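Long-range contacts in PA1221 (Pseudomonas aeruginosa, PDB 4DG8), which belongs to the ANL superfamily of AMP-binding enzymes, also carries a phosphopantetheine attachment region, and holds adenosine monophosphate in its pocket: residues Q111-W115 with R477-T481; D216-L220 with P311-F317; L424-L429 with T481-P485. All coordinates share one frame; numbering follows the deposited sequence.

Contact 1 (Q111-W115 with R477-T481); sequences QPAAW and RQLPT
Gln111 reaches Thr481 with both ends of its amide, while Trp115 lays its ring over Pro480; these two pairs carry the contact. The glutamine chain leaves with CG beside its backbone N and then bends at chi2 (-56°), and the bend turns the amide toward the other segment. There the backbone N of Thr481 donates a hydrogen bond to OE1 of Gln111 at 2.8 Å, and NE2 of Gln111 donates to OG1 of Thr481, also at 2.8 Å. The second bond is almost straight (175°) and its acceptor lies in the plane of the amide. With chi1 at 55°, OG1 of Thr481 lies between its backbone N and carbonyl carbon, close enough to the N-H for the one amide to meet both. Two bonds to a single flat group fix its rotation, and Asp108 accepts a further, weak bond from NE2.

The second pair is apolar. Trp115 presents one face of the indole to the proline ring. CD of Pro480 stands 3.8 Å from the centroid of the six-membered ring of Trp115, nearly along the ring normal, which defines a CH-pi contact; CG of Pro480 follows at 3.8 Å from CZ2 of Trp115. Pro112, which follows Gln111 and is the N-cap residue of helix 113-123, sets its CG 3.7 Å from the carbonyl O of Arg477 and 3.8 Å from that of Leu479. Arg484 packs on the same proline.

The helix start thus meets the end of helix 473-478 and the chain after it, an arrangement consistent with the interface between the large AMP-binding portion and the small C-terminal portion of the two-part ANL fold.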
loop_
_atom_site.group_PDB
_atom_site.type_symbol
_atom_site.label_atom_id
_atom_site.label_comp_id
_atom_site.label_asym_id
_atom_site.label_seq_id
_atom_site.Cartn_x
_atom_site.Cartn_y
_atom_site.Cartn_z
ATOM N N GLN A 111 11.611 -3.049 -13.870
ATOM C CA GLN A 111 10.574 -2.597 -14.800
ATOM C C GLN A 111 11.255 -1.962 -16.011
ATOM O O GLN A 111 12.438 -1.638 -15.938
ATOM C CB GLN A 111 9.651 -1.571 -14.129
ATOM C CG GLN A 111 8.841 -2.138 -12.973
ATOM C CD GLN A 111 8.005 -3.340 -13.384
ATOM O OE1 GLN A 111 7.507 -3.414 -14.507
ATOM N NE2 GLN A 111 7.850 -4.287 -12.474
ATOM N N PRO A 112 10.521 -1.793 -17.128
ATOM C CA PRO A 112 11.105 -1.149 -18.312
ATOM C C PRO A 112 11.595 0.263 -18.002
ATOM O O PRO A 112 10.877 1.050 -17.388
ATOM C CB PRO A 112 9.929 -1.075 -19.288
ATOM C CG PRO A 112 9.059 -2.237 -18.901
ATOM C CD PRO A 112 9.163 -2.306 -17.395
ATOM N N ALA A 113 12.798 0.583 -18.460
ATOM C CA ALA A 113 13.408 1.864 -18.144
ATOM C C ALA A 113 12.572 3.057 -18.624
ATOM O O ALA A 113 12.508 4.077 -17.941
ATOM C CB ALA A 113 14.825 1.926 -18.695
ATOM N N ALA A 114 11.919 2.939 -19.778
ATOM C CA ALA A 114 11.104 4.057 -20.268
ATOM C C ALA A 114 9.977 4.391 -19.288
ATOM O O ALA A 114 9.677 5.569 -19.005
ATOM C CB ALA A 114 10.541 3.754 -21.681
ATOM N N TRP A 115 9.349 3.338 -18.777
ATOM C CA TRP A 115 8.282 3.482 -17.788
ATOM C C TRP A 115 8.797 4.203 -16.537
ATOM O O TRP A 115 8.208 5.202 -16.084
ATOM C CB TRP A 115 7.682 2.100 -17.454
ATOM C CG TRP A 115 6.793 2.072 -16.229
ATOM C CD1 TRP A 115 7.173 1.819 -14.940
ATOM C CD2 TRP A 115 5.377 2.301 -16.192
ATOM N NE1 TRP A 115 6.083 1.883 -14.105
ATOM C CE2 TRP A 115 4.968 2.174 -14.849
ATOM C CE3 TRP A 115 4.415 2.601 -17.167
ATOM C CZ2 TRP A 115 3.642 2.342 -14.452
ATOM C CZ3 TRP A 115 3.095 2.766 -16.771
ATOM C CH2 TRP A 115 2.723 2.639 -15.420
ATOM N N ARG A 477 5.468 -5.113 -24.021
ATOM C CA ARG A 477 6.815 -4.603 -23.788
ATOM C C ARG A 477 6.848 -3.250 -23.059
ATOM O O ARG A 477 7.803 -2.958 -22.335
ATOM C CB ARG A 477 7.584 -4.493 -25.105
ATOM C CG ARG A 477 8.036 -5.821 -25.672
ATOM C CD ARG A 477 9.043 -5.604 -26.778
ATOM N NE ARG A 477 8.438 -5.044 -27.984
ATOM C CZ ARG A 477 7.985 -5.777 -29.000
ATOM N NH1 ARG A 477 8.066 -7.100 -28.954
ATOM N NH2 ARG A 477 7.451 -5.188 -30.064
ATOM N N GLN A 478 5.826 -2.419 -23.272
ATOM C CA GLN A 478 5.791 -1.086 -22.662
ATOM C C GLN A 478 5.100 -1.028 -21.302
ATOM O O GLN A 478 5.216 -0.031 -20.585
ATOM C CB GLN A 478 5.107 -0.099 -23.600
ATOM C CG GLN A 478 5.925 0.255 -24.832
ATOM C CD GLN A 478 5.257 1.329 -25.653
ATOM O OE1 GLN A 478 4.504 1.033 -26.577
ATOM N NE2 GLN A 478 5.511 2.588 -25.306
ATOM N N LEU A 479 4.383 -2.089 -20.950
ATOM C CA LEU A 479 3.637 -2.112 -19.693
ATOM C C LEU A 479 4.513 -2.558 -18.525
ATOM O O LEU A 479 5.470 -3.313 -18.704
ATOM C CB LEU A 479 2.402 -3.020 -19.805
ATOM C CG LEU A 479 1.341 -2.687 -20.867
ATOM C CD1 LEU A 479 0.309 -3.815 -20.968
ATOM C CD2 LEU A 479 0.659 -1.344 -20.595
ATOM N N PRO A 480 4.192 -2.085 -17.318
ATOM C CA PRO A 480 4.892 -2.657 -16.168
ATOM C C PRO A 480 4.511 -4.132 -16.032
ATOM O O PRO A 480 3.421 -4.524 -16.467
ATOM C CB PRO A 480 4.363 -1.836 -14.990
ATOM C CG PRO A 480 3.047 -1.311 -15.447
ATOM C CD PRO A 480 3.175 -1.092 -16.926
ATOM N N THR A 481 5.401 -4.936 -15.460
ATOM C CA THR A 481 5.172 -6.375 -15.370
ATOM C C THR A 481 3.782 -6.689 -14.816
ATOM O O THR A 481 3.064 -7.537 -15.357
ATOM C CB THR A 481 6.239 -7.087 -14.494
ATOM O OG1 THR A 481 6.290 -6.476 -13.198
ATOM C CG2 THR A 481 7.618 -7.027 -15.151
#

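Contact 2 (D216-L220 with P311-F317); sequences DAATL and PTENTTF. With AMP (adenosine monophosphate), chain B.
Asp216 and Thr316 form the tight part of this buried contact, and each uses backbone and side chain at once. OG1 of Thr316 donates to the carbonyl O of Asp216 at 2.8 Å, arriving from above the carbonyl plane (41° out of it). The backbone N of Thr316 donates a hydrogen bond to OD1 of Asp216 at 2.7 Å, a bond bent to 139° that comes down onto the carboxylate from above its plane. CG of Asp216 is folded in between its own N and carbonyl carbon (chi1 69°), which brings OD1 toward the N-H of Thr316. Beside this pair CB of Thr219 packs on OG1 of Thr316 at 3.6 Å, its own OG1 being bonded to Tyr168.

Asp216 lies just ahead of helix 217-226, whereas Pro311, Thr312 and Glu313 give the Pro-Thr-Glu sequence that in ANL enzymes marks the loop beside the nucleotide, here between strands 304-309 and 319-322. Accordingly, OG1 of Thr312 donates to O3P of adenosine monophosphate at 2.7 Å, and its backbone N adds a weak bond to the same oxygen.

Toward Thr312 there is no direct hydrogen bond across the segments; two waters bridge them, within a contact whose touching residues are all buried. One water donates to OD1 of Asp216 at 2.8 Å and to the carbonyl O of Thr312. Another accepts from the backbone N of Asp216 and donates to OG1 of Thr312 at 2.9 Å, which links the backbone of Asp216 to the phosphate through the threonine hydroxyl. At Leu220 the contact is apolar, with one close approach: CD2 of Leu220 meets CE2 of Phe317 obliquely at 3.7 Å, while CG2 of Thr316 lies over one face of that phenyl ring.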
loop_
_atom_site.group_PDB
_atom_site.type_symbol
_atom_site.label_atom_id
_atom_site.label_comp_id
_atom_site.label_asym_id
_atom_site.label_seq_id
_atom_site.Cartn_x
_atom_site.Cartn_y
_atom_site.Cartn_z
ATOM N N ASP A 216 1.189 1.002 0.179
ATOM C CA ASP A 216 1.195 1.701 1.463
ATOM C C ASP A 216 0.876 0.787 2.651
ATOM O O ASP A 216 0.817 1.257 3.786
ATOM C CB ASP A 216 0.342 2.994 1.480
ATOM C CG ASP A 216 -1.149 2.725 1.378
ATOM O OD1 ASP A 216 -1.926 3.704 1.397
ATOM O OD2 ASP A 216 -1.547 1.544 1.280
ATOM N N ALA A 217 0.693 -0.512 2.402
ATOM C CA ALA A 217 0.686 -1.476 3.503
ATOM C C ALA A 217 2.050 -1.429 4.204
ATOM O O ALA A 217 2.163 -1.593 5.433
ATOM C CB ALA A 217 0.379 -2.910 2.996
ATOM N N ALA A 218 3.080 -1.194 3.401
ATOM C CA ALA A 218 4.436 -1.037 3.903
ATOM C C ALA A 218 4.520 0.035 4.975
ATOM O O ALA A 218 5.263 -0.110 5.946
ATOM C CB ALA A 218 5.416 -0.727 2.758
ATOM N N THR A 219 3.771 1.117 4.797
ATOM C CA THR A 219 3.786 2.197 5.778
ATOM C C THR A 219 3.463 1.669 7.170
ATOM O O THR A 219 4.086 2.061 8.177
ATOM C CB THR A 219 2.761 3.277 5.419
ATOM O OG1 THR A 219 2.998 3.712 4.073
ATOM C CG2 THR A 219 2.876 4.457 6.376
ATOM N N LEU A 220 2.473 0.783 7.230
ATOM C CA LEU A 220 2.118 0.168 8.506
ATOM C C LEU A 220 3.215 -0.798 8.977
ATOM O O LEU A 220 3.610 -0.791 10.152
ATOM C CB LEU A 220 0.794 -0.586 8.385
ATOM C CG LEU A 220 0.421 -1.407 9.618
ATOM C CD1 LEU A 220 0.209 -0.477 10.821
ATOM C CD2 LEU A 220 -0.822 -2.225 9.324
ATOM N N PRO A 311 -8.296 3.732 1.091
ATOM C CA PRO A 311 -7.497 3.933 -0.121
ATOM C C PRO A 311 -6.179 4.644 0.177
ATOM O O PRO A 311 -5.981 5.180 1.267
ATOM C CB PRO A 311 -8.412 4.807 -0.986
ATOM C CG PRO A 311 -9.178 5.643 0.035
ATOM C CD PRO A 311 -9.305 4.791 1.287
ATOM N N THR A 312 -5.317 4.724 -0.826
ATOM C CA THR A 312 -3.981 5.297 -0.656
ATOM C C THR A 312 -4.037 6.814 -0.392
ATOM O O THR A 312 -3.216 7.357 0.354
ATOM C CB THR A 312 -3.103 4.966 -1.895
ATOM O OG1 THR A 312 -3.017 3.539 -2.051
ATOM C CG2 THR A 312 -1.693 5.570 -1.780
ATOM N N GLU A 313 -5.016 7.483 -1.003
ATOM C CA GLU A 313 -5.260 8.914 -0.811
ATOM C C GLU A 313 -5.536 9.305 0.653
ATOM O O GLU A 313 -5.490 10.495 1.019
ATOM C CB GLU A 313 -6.456 9.360 -1.676
ATOM C CG GLU A 313 -6.216 9.355 -3.188
ATOM C CD GLU A 313 -6.350 7.962 -3.828
ATOM O OE1 GLU A 313 -6.421 6.936 -3.096
ATOM O OE2 GLU A 313 -6.397 7.911 -5.079
ATOM N N ASN A 314 -5.967 8.329 1.444
ATOM C CA ASN A 314 -6.130 8.480 2.897
ATOM C C ASN A 314 -5.060 7.771 3.736
ATOM O O ASN A 314 -5.310 7.392 4.882
ATOM C CB ASN A 314 -7.574 8.302 3.382
ATOM C CG ASN A 314 -7.815 8.887 4.794
ATOM O OD1 ASN A 314 -7.225 9.901 5.188
ATOM N ND2 ASN A 314 -8.687 8.230 5.557
ATOM N N THR A 315 -3.945 7.438 3.094
ATOM C CA THR A 315 -2.782 6.896 3.799
ATOM C C THR A 315 -3.029 5.553 4.501
ATOM O O THR A 315 -3.236 5.525 5.719
ATOM C CB THR A 315 -2.156 7.924 4.792
ATOM O OG1 THR A 315 -2.060 9.210 4.159
ATOM C CG2 THR A 315 -0.735 7.460 5.252
ATOM N N THR A 316 -3.002 4.450 3.737
ATOM C CA THR A 316 -3.170 3.121 4.345
ATOM C C THR A 316 -4.591 2.771 4.797
ATOM O O THR A 316 -5.285 2.029 4.091
ATOM C CB THR A 316 -2.118 2.843 5.426
ATOM O OG1 THR A 316 -0.823 3.173 4.906
ATOM C CG2 THR A 316 -2.140 1.364 5.832
ATOM N N PHE A 317 -4.932 3.060 6.042
ATOM C CA PHE A 317 -6.260 2.735 6.549
ATOM C C PHE A 317 -7.158 3.953 6.717
ATOM O O PHE A 317 -6.714 5.044 7.059
ATOM C CB PHE A 317 -6.160 2.046 7.916
ATOM C CG PHE A 317 -5.526 0.698 7.876
ATOM C CD1 PHE A 317 -5.612 -0.094 6.738
ATOM C CD2 PHE A 317 -4.872 0.193 9.006
ATOM C CE1 PHE A 317 -5.036 -1.358 6.715
ATOM C CE2 PHE A 317 -4.293 -1.061 8.980
ATOM C CZ PHE A 317 -4.365 -1.832 7.830
HETATM P P AMP B . -5.224 0.787 -2.273
HETATM O O1P AMP B . -4.281 0.216 -3.311
HETATM O O2P AMP B . -4.919 0.544 -0.801
HETATM O O3P AMP B . -5.326 2.275 -2.556
HETATM O "O5'" AMP B . -6.708 0.314 -2.586
HETATM C "C5'" AMP B . -7.807 0.906 -1.920
HETATM C "C4'" AMP B . -9.108 0.269 -2.323
HETATM O "O4'" AMP B . -9.065 -1.159 -2.063
HETATM C "C3'" AMP B . -10.335 0.748 -1.568
HETATM O "O3'" AMP B . -10.838 1.983 -2.065
HETATM C "C2'" AMP B . -11.298 -0.420 -1.725
HETATM O "O2'" AMP B . -11.898 -0.399 -3.015
HETATM C "C1'" AMP B . -10.343 -1.614 -1.652
HETATM N N9 AMP B . -10.230 -2.153 -0.277
HETATM C C8 AMP B . -9.193 -1.912 0.561
HETATM N N7 AMP B . -9.360 -2.534 1.754
HETATM C C5 AMP B . -10.531 -3.188 1.713
HETATM C C6 AMP B . -11.310 -4.046 2.647
HETATM N N6 AMP B . -10.858 -4.320 3.884
HETATM N N1 AMP B . -12.492 -4.550 2.215
HETATM C C2 AMP B . -12.942 -4.276 0.972
HETATM N N3 AMP B . -12.286 -3.510 0.077
HETATM C C4 AMP B . -11.096 -2.943 0.370
HETATM O O HOH W 1 -0.474 6.114 1.663
HETATM O O HOH W 2 -0.520 2.158 -1.966
#

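Contact 3 (L424-L429 with T481-P485); sequences LNGYRL and TWQRP. With AMP (adenosine monophosphate), chain B.
In the two-stranded hairpin formed by 421-424 and 427-430, Leu424 and Tyr427, the two ends of a type I' turn, pack together with Leu429 against Trp482 of the short 3-10 segment 481-483. CG of Trp482 sits between its backbone N and carbonyl carbon (chi1 73°), which brings the indole over Tyr427. The tyrosine and the five-membered ring of Trp482 make a face-to-face stack, with centroids 3.9 Å apart and planes inclined at 30°. The stack is closest where CD2 of Tyr427 lies 3.3 Å from CD2 of Trp482. Separately, CB of Tyr427 forms a CH-pi contact over the six-membered ring. CG of Gln483 covers the opposite indole face. CD1 of Leu429 packs 3.8 Å from CH2 of Trp482, and CD2 of Leu424 touches the carbonyl O of Trp482.

The CB of Arg428 is directed away from segment 481-485, and its guanidinium lies against the ligand: O3P of adenosine monophosphate sits 3.0 Å above the centre of the group, and Glu313 makes a salt bridge with NH1. The tyrosine hydroxyl is bonded to Ser214. The hairpin's Gly-Tyr-Arg sequence, at the nucleotide phosphate, is consistent with the A8 core motif of ANL enzymes.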
loop_
_atom_site.group_PDB
_atom_site.type_symbol
_atom_site.label_atom_id
_atom_site.label_comp_id
_atom_site.label_asym_id
_atom_site.label_seq_id
_atom_site.Cartn_x
_atom_site.Cartn_y
_atom_site.Cartn_z
ATOM N N LEU A 424 -5.617 -5.762 -8.456
ATOM C CA LEU A 424 -4.790 -6.810 -9.041
ATOM C C LEU A 424 -3.448 -6.924 -8.309
ATOM O O LEU A 424 -2.576 -6.065 -8.442
ATOM C CB LEU A 424 -4.574 -6.508 -10.530
ATOM C CG LEU A 424 -3.687 -7.405 -11.386
ATOM C CD1 LEU A 424 -4.120 -8.845 -11.253
ATOM C CD2 LEU A 424 -3.745 -6.955 -12.848
ATOM N N ASN A 425 -3.287 -7.996 -7.545
ATOM C CA ASN A 425 -2.058 -8.223 -6.787
ATOM C C ASN A 425 -1.555 -6.982 -6.057
ATOM O O ASN A 425 -0.397 -6.585 -6.202
ATOM C CB ASN A 425 -0.976 -8.825 -7.675
ATOM C CG ASN A 425 -1.428 -10.113 -8.306
ATOM O OD1 ASN A 425 -1.955 -10.996 -7.622
ATOM N ND2 ASN A 425 -1.272 -10.216 -9.624
ATOM N N GLY A 426 -2.447 -6.367 -5.288
ATOM C CA GLY A 426 -2.088 -5.228 -4.461
ATOM C C GLY A 426 -2.299 -3.871 -5.103
ATOM O O GLY A 426 -2.324 -2.861 -4.407
ATOM N N TYR A 427 -2.449 -3.843 -6.427
ATOM C CA TYR A 427 -2.632 -2.591 -7.156
ATOM C C TYR A 427 -4.079 -2.349 -7.589
ATOM O O TYR A 427 -4.758 -3.262 -8.064
ATOM C CB TYR A 427 -1.769 -2.586 -8.422
ATOM C CG TYR A 427 -0.283 -2.672 -8.191
ATOM C CD1 TYR A 427 0.412 -1.606 -7.631
ATOM C CD2 TYR A 427 0.437 -3.808 -8.562
ATOM C CE1 TYR A 427 1.781 -1.673 -7.435
ATOM C CE2 TYR A 427 1.809 -3.889 -8.369
ATOM C CZ TYR A 427 2.474 -2.813 -7.809
ATOM O OH TYR A 427 3.833 -2.867 -7.604
ATOM N N ARG A 428 -4.551 -1.114 -7.441
ATOM C CA ARG A 428 -5.769 -0.716 -8.136
ATOM C C ARG A 428 -5.497 -0.587 -9.646
ATOM O O ARG A 428 -4.433 -0.129 -10.087
ATOM C CB ARG A 428 -6.308 0.605 -7.589
ATOM C CG ARG A 428 -6.868 0.521 -6.189
ATOM C CD ARG A 428 -7.200 1.923 -5.659
ATOM N NE ARG A 428 -6.009 2.760 -5.518
ATOM C CZ ARG A 428 -6.006 3.959 -4.936
ATOM N NH1 ARG A 428 -7.133 4.467 -4.444
ATOM N NH2 ARG A 428 -4.873 4.655 -4.848
ATOM N N LEU A 429 -6.465 -0.995 -10.447
ATOM C CA LEU A 429 -6.306 -0.900 -11.880
ATOM C C LEU A 429 -7.611 -0.482 -12.510
ATOM O O LEU A 429 -8.678 -1.072 -12.216
ATOM C CB LEU A 429 -5.865 -2.248 -12.451
ATOM C CG LEU A 429 -5.573 -2.240 -13.948
ATOM C CD1 LEU A 429 -4.504 -1.193 -14.246
ATOM C CD2 LEU A 429 -5.149 -3.618 -14.404
ATOM N N THR A 481 5.401 -4.936 -15.460
ATOM C CA THR A 481 5.172 -6.375 -15.370
ATOM C C THR A 481 3.782 -6.689 -14.816
ATOM O O THR A 481 3.064 -7.537 -15.357
ATOM C CB THR A 481 6.239 -7.087 -14.494
ATOM O OG1 THR A 481 6.290 -6.476 -13.198
ATOM C CG2 THR A 481 7.618 -7.027 -15.151
ATOM N N TRP A 482 3.397 -5.981 -13.756
ATOM C CA TRP A 482 2.166 -6.300 -13.032
ATOM C C TRP A 482 0.884 -6.038 -13.846
ATOM O O TRP A 482 -0.183 -6.511 -13.475
ATOM C CB TRP A 482 2.126 -5.570 -11.690
ATOM C CG TRP A 482 1.860 -4.100 -11.810
ATOM C CD1 TRP A 482 2.784 -3.100 -11.921
ATOM C CD2 TRP A 482 0.575 -3.464 -11.815
ATOM N NE1 TRP A 482 2.151 -1.876 -12.004
ATOM C CE2 TRP A 482 0.796 -2.073 -11.943
ATOM C CE3 TRP A 482 -0.744 -3.934 -11.724
ATOM C CZ2 TRP A 482 -0.250 -1.148 -11.983
ATOM C CZ3 TRP A 482 -1.786 -3.012 -11.763
ATOM C CH2 TRP A 482 -1.531 -1.635 -11.892
ATOM N N GLN A 483 0.992 -5.289 -14.945
ATOM C CA GLN A 483 -0.147 -5.056 -15.833
ATOM C C GLN A 483 -0.181 -5.937 -17.077
ATOM O O GLN A 483 -1.123 -5.847 -17.864
ATOM C CB GLN A 483 -0.174 -3.603 -16.304
ATOM C CG GLN A 483 -0.426 -2.596 -15.213
ATOM C CD GLN A 483 -0.523 -1.180 -15.753
ATOM O OE1 GLN A 483 -0.422 -0.955 -16.957
ATOM N NE2 GLN A 483 -0.713 -0.217 -14.859
ATOM N N ARG A 484 0.847 -6.754 -17.289
ATOM C CA ARG A 484 0.887 -7.595 -18.488
ATOM C C ARG A 484 0.038 -8.828 -18.292
ATOM O O ARG A 484 0.231 -9.561 -17.323
ATOM C CB ARG A 484 2.315 -8.024 -18.818
ATOM C CG ARG A 484 3.232 -6.878 -19.213
ATOM C CD ARG A 484 4.668 -7.346 -19.173
ATOM N NE ARG A 484 5.606 -6.243 -19.320
ATOM C CZ ARG A 484 6.922 -6.381 -19.223
ATOM N NH1 ARG A 484 7.445 -7.581 -18.977
ATOM N NH2 ARG A 484 7.708 -5.326 -19.374
ATOM N N PRO A 485 -0.912 -9.068 -19.207
ATOM C CA PRO A 485 -1.737 -10.276 -19.079
ATOM C C PRO A 485 -0.866 -11.520 -19.014
ATOM O O PRO A 485 0.163 -11.588 -19.690
ATOM C CB PRO A 485 -2.557 -10.281 -20.366
ATOM C CG PRO A 485 -2.655 -8.836 -20.732
ATOM C CD PRO A 485 -1.344 -8.215 -20.323
HETATM P P AMP B . -5.224 0.787 -2.273
HETATM O O1P AMP B . -4.281 0.216 -3.311
HETATM O O2P AMP B . -4.919 0.544 -0.801
HETATM O O3P AMP B . -5.326 2.275 -2.556
HETATM O "O5'" AMP B . -6.708 0.314 -2.586
HETATM C "C5'" AMP B . -7.807 0.906 -1.920
HETATM C "C4'" AMP B . -9.108 0.269 -2.323
HETATM O "O4'" AMP B . -9.065 -1.159 -2.063
HETATM C "C3'" AMP B . -10.335 0.748 -1.568
HETATM O "O3'" AMP B . -10.838 1.983 -2.065
HETATM C "C2'" AMP B . -11.298 -0.420 -1.725
HETATM O "O2'" AMP B . -11.898 -0.399 -3.015
HETATM C "C1'" AMP B . -10.343 -1.614 -1.652
HETATM N N9 AMP B . -10.230 -2.153 -0.277
HETATM C C8 AMP B . -9.193 -1.912 0.561
HETATM N N7 AMP B . -9.360 -2.534 1.754
HETATM C C5 AMP B . -10.531 -3.188 1.713
HETATM C C6 AMP B . -11.310 -4.046 2.647
HETATM N N6 AMP B . -10.858 -4.320 3.884
HETATM N N1 AMP B . -12.492 -4.550 2.215
HETATM C C2 AMP B . -12.942 -4.276 0.972
HETATM N N3 AMP B . -12.286 -3.510 0.077
HETATM C C4 AMP B . -11.096 -2.943 0.370
HETATM O O HOH W 3 -0.134 -8.429 -10.971
#

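How the contacts relate
From the N terminus, segment 111-115 opens the longest loop, which contact 1 closes only at 477-481. Contact 2 is nested within it, joining 216-220 to 311-317. Contact 3 opens at 424-429, after contact 2 has closed and still inside the loop of contact 1, and ends on 481-485, running slightly past the end of contact 1; the two share Thr481. Arg484 NE also probably bonds to the carbonyl O of Leu479, tying these two. Contacts 2 and 3, with centres about 17 Å apart, are joined by a salt bridge and both touch the ligand. Contacts 1 and 2 do not touch. Contact 3 thus stands between the helix 113-123 region and the nucleotide loop.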